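Local coordinates for ethylbenzene dehydrogenase alpha-subunit (PDB 2IVF), which is the alpha subunit of a molybdenum enzyme of the molybdopterin oxidoreductase family and holds molybdenum, two pterin guanine dinucleotide cofactors and an iron/sulfur cluster, at residues E277-P283 with A292-V298; A247-T253 with K438-I444. All blocks are in the same frame, centred on the assembly; numbering follows the deposited sequence.

Contact 1 (E277-P283 with A292-V298). With MGD (2-amino-5,6-dimercapto-7-methyl-3,7,8a,9-tetrahydro-8-oxa-1,3,9,10-tetraaza-anthracen-4-one guanosine dinucleotide), chain M.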
loop_
_atom_site.group_PDB
_atom_site.type_symbol
_atom_site.label_atom_id
_atom_site.label_comp_id
_atom_site.label_asym_id
_atom_site.label_seq_id
_atom_site.Cartn_x
_atom_site.Cartn_y
_atom_site.Cartn_z
ATOM N N GLU A 277 -14.069 18.153 -11.388
ATOM C CA GLU A 277 -12.752 18.732 -11.407
ATOM C C GLU A 277 -12.012 18.282 -10.173
ATOM O O GLU A 277 -12.484 18.465 -9.061
ATOM C CB GLU A 277 -12.887 20.239 -11.430
ATOM C CG GLU A 277 -11.626 21.027 -11.274
ATOM C CD GLU A 277 -11.782 22.424 -11.959
ATOM O OE1 GLU A 277 -12.936 22.846 -12.245
ATOM O OE2 GLU A 277 -10.752 23.035 -12.290
ATOM N N VAL A 278 -10.854 17.670 -10.360
ATOM C CA VAL A 278 -10.134 17.061 -9.233
ATOM C C VAL A 278 -8.910 17.871 -8.918
ATOM O O VAL A 278 -8.041 18.101 -9.773
ATOM C CB VAL A 278 -9.767 15.596 -9.526
ATOM C CG1 VAL A 278 -8.866 15.024 -8.418
ATOM C CG2 VAL A 278 -11.092 14.739 -9.781
ATOM N N VAL A 279 -8.852 18.272 -7.662
ATOM C CA VAL A 279 -7.804 19.087 -7.140
ATOM C C VAL A 279 -7.080 18.348 -6.007
ATOM O O VAL A 279 -7.718 17.840 -5.080
ATOM C CB VAL A 279 -8.314 20.389 -6.592
ATOM C CG1 VAL A 279 -7.113 21.235 -6.119
ATOM C CG2 VAL A 279 -9.229 21.073 -7.674
ATOM N N VAL A 280 -5.755 18.295 -6.088
ATOM C CA VAL A 280 -4.940 17.723 -5.006
ATOM C C VAL A 280 -4.218 18.872 -4.390
ATOM O O VAL A 280 -3.471 19.562 -5.086
ATOM C CB VAL A 280 -3.948 16.624 -5.498
ATOM C CG1 VAL A 280 -2.943 16.244 -4.433
ATOM C CG2 VAL A 280 -4.718 15.355 -5.986
ATOM N N ILE A 281 -4.502 19.118 -3.109
ATOM C CA ILE A 281 -3.791 20.126 -2.335
ATOM C C ILE A 281 -2.740 19.356 -1.530
ATOM O O ILE A 281 -3.067 18.576 -0.617
ATOM C CB ILE A 281 -4.710 20.918 -1.387
ATOM C CG1 ILE A 281 -5.886 21.507 -2.134
ATOM C CG2 ILE A 281 -3.888 22.018 -0.672
ATOM C CD1 ILE A 281 -6.915 22.177 -1.219
ATOM N N ALA A 282 -1.477 19.541 -1.911
ATOM C CA ALA A 282 -0.369 18.821 -1.320
ATOM C C ALA A 282 0.881 19.666 -1.536
ATOM O O ALA A 282 1.030 20.298 -2.598
ATOM C CB ALA A 282 -0.181 17.437 -1.970
ATOM N N PRO A 283 1.816 19.588 -0.612
ATOM C CA PRO A 283 3.062 20.315 -0.841
ATOM C C PRO A 283 3.837 19.718 -2.001
ATOM O O PRO A 283 4.346 20.470 -2.839
ATOM C CB PRO A 283 3.805 20.212 0.487
ATOM C CG PRO A 283 3.058 19.287 1.304
ATOM C CD PRO A 283 1.759 18.936 0.691
ATOM N N ALA A 292 -5.554 13.964 -10.896
ATOM C CA ALA A 292 -5.876 15.359 -10.636
ATOM C C ALA A 292 -5.791 16.246 -11.872
ATOM O O ALA A 292 -4.885 16.116 -12.708
ATOM C CB ALA A 292 -4.972 15.910 -9.538
ATOM N N ASP A 293 -6.743 17.163 -11.968
ATOM C CA ASP A 293 -6.682 18.274 -12.916
ATOM C C ASP A 293 -5.722 19.377 -12.468
ATOM O O ASP A 293 -5.126 20.077 -13.288
ATOM C CB ASP A 293 -8.076 18.842 -13.146
ATOM C CG ASP A 293 -9.008 17.837 -13.758
ATOM O OD1 ASP A 293 -8.706 17.335 -14.871
ATOM O OD2 ASP A 293 -10.020 17.535 -13.109
ATOM N N LEU A 294 -5.599 19.541 -11.159
ATOM C CA LEU A 294 -4.872 20.617 -10.564
ATOM C C LEU A 294 -4.160 20.105 -9.372
ATOM O O LEU A 294 -4.705 19.328 -8.588
ATOM C CB LEU A 294 -5.850 21.701 -10.072
ATOM C CG LEU A 294 -6.499 22.591 -11.158
ATOM C CD1 LEU A 294 -7.583 23.459 -10.530
ATOM C CD2 LEU A 294 -5.425 23.461 -11.768
ATOM N N HIS A 295 -2.941 20.545 -9.253
ATOM C CA HIS A 295 -2.184 20.480 -8.023
ATOM C C HIS A 295 -2.077 21.858 -7.419
ATOM O O HIS A 295 -1.581 22.828 -8.064
ATOM C CB HIS A 295 -0.781 19.946 -8.349
ATOM C CG HIS A 295 0.122 19.919 -7.185
ATOM N ND1 HIS A 295 1.457 20.218 -7.304
ATOM C CD2 HIS A 295 -0.112 19.716 -5.858
ATOM C CE1 HIS A 295 2.023 20.131 -6.110
ATOM N NE2 HIS A 295 1.098 19.799 -5.224
ATOM N N VAL A 296 -2.458 21.950 -6.148
ATOM C CA VAL A 296 -2.315 23.178 -5.398
ATOM C C VAL A 296 -1.106 22.966 -4.478
ATOM O O VAL A 296 -1.195 22.219 -3.511
ATOM C CB VAL A 296 -3.613 23.503 -4.612
ATOM C CG1 VAL A 296 -3.398 24.695 -3.661
ATOM C CG2 VAL A 296 -4.850 23.727 -5.570
ATOM N N PRO A 297 0.056 23.580 -4.823
ATOM C CA PRO A 297 1.323 23.252 -4.207
ATOM C C PRO A 297 1.559 24.050 -2.949
ATOM O O PRO A 297 2.485 24.878 -2.831
ATOM C CB PRO A 297 2.329 23.571 -5.305
ATOM C CG PRO A 297 1.725 24.698 -6.020
ATOM C CD PRO A 297 0.229 24.551 -5.926
ATOM N N VAL A 298 0.725 23.806 -1.977
ATOM C CA VAL A 298 0.911 24.550 -0.689
ATOM C C VAL A 298 2.259 24.341 -0.041
ATOM O O VAL A 298 2.792 23.240 -0.044
ATOM C CB VAL A 298 -0.194 24.194 0.318
ATOM C CG1 VAL A 298 -1.566 24.785 -0.182
ATOM C CG2 VAL A 298 -0.253 22.675 0.587
HETATM P PB MGD M . -1.613 10.565 4.719
HETATM O O1B MGD M . -1.091 9.285 4.168
HETATM O O2B MGD M . -0.920 11.065 5.935
HETATM O O3B MGD M . -3.156 10.598 5.039
HETATM O O3A MGD M . -4.087 8.234 4.861
HETATM P PA MGD M . -4.398 9.740 4.437
HETATM O O1A MGD M . -4.450 9.736 2.971
HETATM O O2A MGD M . -5.552 10.234 5.165
HETATM O "O5'" MGD M . -1.525 11.714 3.597
HETATM C "C5'" MGD M . -0.275 11.947 2.931
HETATM C "C4'" MGD M . -0.333 13.262 2.158
HETATM O "O4'" MGD M . -0.390 14.355 3.063
HETATM C "C3'" MGD M . 1.048 13.368 1.553
HETATM O "O3'" MGD M . 0.975 12.801 0.251
HETATM C "C2'" MGD M . 1.287 14.883 1.519
HETATM O "O2'" MGD M . 1.331 15.337 0.153
HETATM C "C1'" MGD M . 0.073 15.458 2.268
HETATM N N9 MGD M . 0.528 16.554 3.158
HETATM C C8 MGD M . 1.480 16.521 4.103
HETATM N N7 MGD M . 1.567 17.702 4.727
HETATM C C5 MGD M . 0.623 18.496 4.160
HETATM C C6 MGD M . 0.207 19.811 4.308
HETATM O O6 MGD M . 0.701 20.629 5.094
HETATM N N1 MGD M . -0.845 20.249 3.498
HETATM C C2 MGD M . -1.489 19.465 2.529
HETATM N N2 MGD M . -2.506 19.996 1.767
HETATM N N3 MGD M . -1.087 18.192 2.421
HETATM C C4 MGD M . -0.052 17.728 3.186
HETATM C C10 MGD M . -3.945 7.873 6.186
HETATM C C11 MGD M . -4.773 6.637 6.435
HETATM O O11 MGD M . -4.345 5.665 5.573
HETATM C C12 MGD M . -4.781 6.150 7.892
HETATM S S12 MGD M . -4.710 7.270 9.245
HETATM C C13 MGD M . -4.851 4.805 8.153
HETATM S S13 MGD M . -4.888 4.262 9.795
HETATM C C14 MGD M . -4.873 3.814 7.040
HETATM N N15 MGD M . -3.483 3.290 6.912
HETATM C C16 MGD M . -2.984 2.829 5.679
HETATM C C17 MGD M . -1.768 2.208 5.549
HETATM O O17 MGD M . -1.013 2.036 6.535
HETATM N N18 MGD M . -1.373 1.794 4.261
HETATM C C19 MGD M . -2.150 1.964 3.158
HETATM N N19 MGD M . -1.672 1.534 1.973
HETATM N N20 MGD M . -3.315 2.608 3.320
HETATM C C21 MGD M . -3.746 3.001 4.529
HETATM N N22 MGD M . -4.967 3.654 4.665
HETATM C C23 MGD M . -5.246 4.569 5.733
#

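Contact 2 (A247-T253 with K438-I444)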
loop_
_atom_site.group_PDB
_atom_site.type_symbol
_atom_site.label_atom_id
_atom_site.label_comp_id
_atom_site.label_asym_id
_atom_site.label_seq_id
_atom_site.Cartn_x
_atom_site.Cartn_y
_atom_site.Cartn_z
ATOM N N ALA A 247 -20.244 15.028 -6.866
ATOM C CA ALA A 247 -19.521 16.239 -6.674
ATOM C C ALA A 247 -19.125 16.779 -8.039
ATOM O O ALA A 247 -18.999 16.016 -9.008
ATOM C CB ALA A 247 -18.290 15.964 -5.811
ATOM N N GLU A 248 -19.049 18.094 -8.157
ATOM C CA GLU A 248 -18.570 18.757 -9.390
ATOM C C GLU A 248 -17.139 19.210 -9.196
ATOM O O GLU A 248 -16.404 19.450 -10.137
ATOM C CB GLU A 248 -19.468 19.957 -9.710
ATOM C CG GLU A 248 -20.871 19.577 -9.970
ATOM C CD GLU A 248 -21.787 20.763 -10.094
ATOM O OE1 GLU A 248 -21.699 21.696 -9.278
ATOM O OE2 GLU A 248 -22.631 20.733 -11.011
ATOM N N LEU A 249 -16.720 19.321 -7.941
ATOM C CA LEU A 249 -15.374 19.813 -7.638
ATOM C C LEU A 249 -14.943 19.045 -6.419
ATOM O O LEU A 249 -15.735 18.941 -5.470
ATOM C CB LEU A 249 -15.379 21.292 -7.260
ATOM C CG LEU A 249 -14.074 21.998 -6.896
ATOM C CD1 LEU A 249 -13.071 21.878 -8.048
ATOM C CD2 LEU A 249 -14.364 23.508 -6.525
ATOM N N ILE A 250 -13.789 18.384 -6.518
ATOM C CA ILE A 250 -13.293 17.479 -5.480
ATOM C C ILE A 250 -11.905 17.939 -5.034
ATOM O O ILE A 250 -10.977 18.108 -5.865
ATOM C CB ILE A 250 -13.186 16.027 -5.979
ATOM C CG1 ILE A 250 -14.551 15.503 -6.459
ATOM C CG2 ILE A 250 -12.553 15.117 -4.890
ATOM C CD1 ILE A 250 -14.527 14.284 -7.395
ATOM N N PHE A 251 -11.753 18.143 -3.739
ATOM C CA PHE A 251 -10.469 18.486 -3.125
ATOM C C PHE A 251 -9.900 17.345 -2.295
ATOM O O PHE A 251 -10.461 16.993 -1.245
ATOM C CB PHE A 251 -10.621 19.705 -2.184
ATOM C CG PHE A 251 -10.847 20.981 -2.882
ATOM C CD1 PHE A 251 -9.786 21.696 -3.428
ATOM C CD2 PHE A 251 -12.115 21.515 -2.964
ATOM C CE1 PHE A 251 -9.997 22.888 -4.088
ATOM C CE2 PHE A 251 -12.325 22.719 -3.588
ATOM C CZ PHE A 251 -11.274 23.400 -4.180
ATOM N N MET A 252 -8.781 16.772 -2.754
ATOM C CA MET A 252 -8.021 15.790 -1.984
ATOM C C MET A 252 -6.932 16.561 -1.295
ATOM O O MET A 252 -6.085 17.132 -1.979
ATOM C CB MET A 252 -7.403 14.750 -2.918
ATOM C CG MET A 252 -8.453 13.905 -3.603
ATOM S SD MET A 252 -9.091 12.721 -2.392
ATOM C CE MET A 252 -10.767 12.533 -2.918
ATOM N N THR A 253 -6.941 16.598 0.044
ATOM C CA THR A 253 -6.014 17.463 0.758
ATOM C C THR A 253 -5.501 16.730 1.981
ATOM O O THR A 253 -6.218 15.909 2.550
ATOM C CB THR A 253 -6.681 18.778 1.162
ATOM O OG1 THR A 253 -5.698 19.576 1.805
ATOM C CG2 THR A 253 -7.912 18.594 2.065
ATOM N N LYS A 438 -19.731 25.434 -7.441
ATOM C CA LYS A 438 -19.671 24.003 -7.688
ATOM C C LYS A 438 -19.988 23.238 -6.440
ATOM O O LYS A 438 -19.551 23.610 -5.343
ATOM C CB LYS A 438 -18.299 23.556 -8.194
ATOM C CG LYS A 438 -18.028 24.070 -9.602
ATOM C CD LYS A 438 -16.810 23.429 -10.209
ATOM C CE LYS A 438 -16.394 24.133 -11.502
ATOM N NZ LYS A 438 -17.598 24.282 -12.355
ATOM N N ARG A 439 -20.782 22.184 -6.610
ATOM C CA ARG A 439 -20.953 21.208 -5.552
ATOM C C ARG A 439 -19.610 20.538 -5.254
ATOM O O ARG A 439 -18.995 19.898 -6.095
ATOM C CB ARG A 439 -22.013 20.177 -5.949
ATOM C CG ARG A 439 -22.320 19.183 -4.883
ATOM C CD ARG A 439 -23.093 19.832 -3.688
ATOM N NE ARG A 439 -24.269 20.606 -4.081
ATOM C CZ ARG A 439 -25.488 20.120 -4.312
ATOM N NH1 ARG A 439 -25.761 18.825 -4.205
ATOM N NH2 ARG A 439 -26.463 20.952 -4.668
ATOM N N THR A 440 -19.156 20.699 -4.026
ATOM C CA THR A 440 -17.781 20.459 -3.671
ATOM C C THR A 440 -17.690 19.465 -2.515
ATOM O O THR A 440 -18.389 19.594 -1.530
ATOM C CB THR A 440 -17.082 21.740 -3.282
ATOM O OG1 THR A 440 -17.075 22.658 -4.407
ATOM C CG2 THR A 440 -15.648 21.440 -2.721
ATOM N N CYS A 441 -16.870 18.446 -2.725
ATOM C CA CYS A 441 -16.624 17.397 -1.759
ATOM C C CYS A 441 -15.101 17.434 -1.590
ATOM O O CYS A 441 -14.327 17.629 -2.569
ATOM C CB CYS A 441 -17.065 16.038 -2.300
ATOM S SG CYS A 441 -17.077 14.747 -1.017
ATOM N N SER A 442 -14.673 17.246 -0.354
ATOM C CA SER A 442 -13.289 17.129 -0.024
ATOM C C SER A 442 -12.998 15.782 0.627
ATOM O O SER A 442 -13.879 15.112 1.220
ATOM C CB SER A 442 -12.886 18.272 0.949
ATOM O OG SER A 442 -13.199 19.538 0.420
ATOM N N TYR A 443 -11.749 15.377 0.529
ATOM C CA TYR A 443 -11.229 14.393 1.486
ATOM C C TYR A 443 -10.021 14.990 2.135
ATOM O O TYR A 443 -8.968 15.100 1.524
ATOM C CB TYR A 443 -10.856 13.059 0.836
ATOM C CG TYR A 443 -10.633 11.964 1.877
ATOM C CD1 TYR A 443 -9.362 11.752 2.455
ATOM C CD2 TYR A 443 -11.692 11.215 2.336
ATOM C CE1 TYR A 443 -9.191 10.779 3.418
ATOM C CE2 TYR A 443 -11.513 10.222 3.266
ATOM C CZ TYR A 443 -10.265 10.015 3.805
ATOM O OH TYR A 443 -10.096 9.077 4.821
ATOM N N ILE A 444 -10.216 15.377 3.388
ATOM C CA ILE A 444 -9.163 15.748 4.271
ATOM C C ILE A 444 -8.641 14.493 4.940
ATOM O O ILE A 444 -9.358 13.833 5.695
ATOM C CB ILE A 444 -9.678 16.655 5.416
ATOM C CG1 ILE A 444 -10.478 17.835 4.855
ATOM C CG2 ILE A 444 -8.479 17.177 6.229
ATOM C CD1 ILE A 444 -11.098 18.708 5.932
#

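Contact 1 (E277-P283 with A292-V298)
His295 reaches along the sheet to the end of strand 277-281, where its NE2 gives a hydrogen bond of 2.7 Å to Ala282 O, the acceptor lying 20° out of the ring plane. With CG anti to the backbone N (chi1 176°), the ring runs forward past Val280 O, which sits at its edge. On the other face, the CG2 methyl of Val296 presses on Val279 CG1 at a tight 3.4 Å. Leu294 lies alongside Val279, both pointing the same way, and Ile281 CG2 meets Val298 CG1 at 3.6 Å. At the N-terminal end of the pairing, Asp293 OD2 takes Val278 N on its anti side at 2.9 Å; the same carboxylate is salt-bridged to Arg272 and to Arg317 of the beta-subunit chain. Strands 277-281 and 294-296 run parallel, the latter outermost within this chain in a four-stranded parallel alpha/beta sheet of this molybdopterin oxidoreductase family member, and the C-terminal ends of both segments line the MGD pocket. Ile281 O accepts from MGD N2 at 2.8 Å, while Pro283 CD packs 3.3 Å from MGD C4 and Val298 CG2 lies near the same amino group. Helix 425-437 covers the Leu294 and Val296 side.

Contact 2 (A247-T253 with K438-I444)
Strands 249-253 and 440-444 run parallel, their axes 11° apart, and their backbones bond in alternation from Cys441 N to Leu249 O through to Thr253 N and Tyr443 O. This is the pairing of an inner strand with the outermost strand, within this chain, of the four-stranded parallel sheet of strand order 3-2-1-4, an arrangement of the alpha/beta type with helices on both faces: 265-274 touches Ile250 and Met252, while 454-467 touches Thr440, Ser442 and Ile444. The partners are joined across 184 intervening residues.

On the face of Leu249, Phe251 and Thr253, Thr440 fits between two neighbours. Its CG2 methyl comes in at the edge of the Phe251 ring, in plane, 3.5 Å from CD2. Its OG1 lies against Leu249 CD2 and gives a hydrogen bond to Lys438 O from above that carbonyl plane. Ser442 stands beside Phe251, OG 3.7 Å from its CB. On the other face Met252, its chain bent at chi2 (-75°) and again at chi3, lays SD against Tyr443 CB, also at 3.7 Å, with CE close to the same carbon. The Tyr443 ring extends beyond this to meet Trp257 edge-to-face. Thr253, at the C-terminal end of its strand, belongs to the MGD pocket.

The N-terminal end is more polar and less buried. Arg439 O is gripped by two donors, Glu248 N and Leu249 N, while Glu248 sends its extended side chain across to the peptide between Lys438 and Arg439. The Arg439 guanidinium leads away, its NH1 bonded to Pro474 O. Glu248 meets the backbone of Arg439, not its guanidinium: OE1 accepts from Arg439 N on the anti side of the carboxylate, at 2.9 Å and 164°.

Both contacts belong to one parallel sheet, and strands 277-281 and 249-253 are neighbours in it: Met252 N and Val279 O, and Met252 O and Ile281 N, probably hydrogen-bond at 2.8 Å each. Contact 1 is nested inside the long chain excursion that contact 2 closes. It is buried throughout, in part by the beta subunit, and its acids have arginine or lysine partners; no other protein chain of the assembly touches contact 2, which is buried along its strands but more open around Glu248, Lys438 and Arg439. Each delivers residues to the MGD pocket from its C-terminal end, several in contact 1 and Thr253 in contact 2.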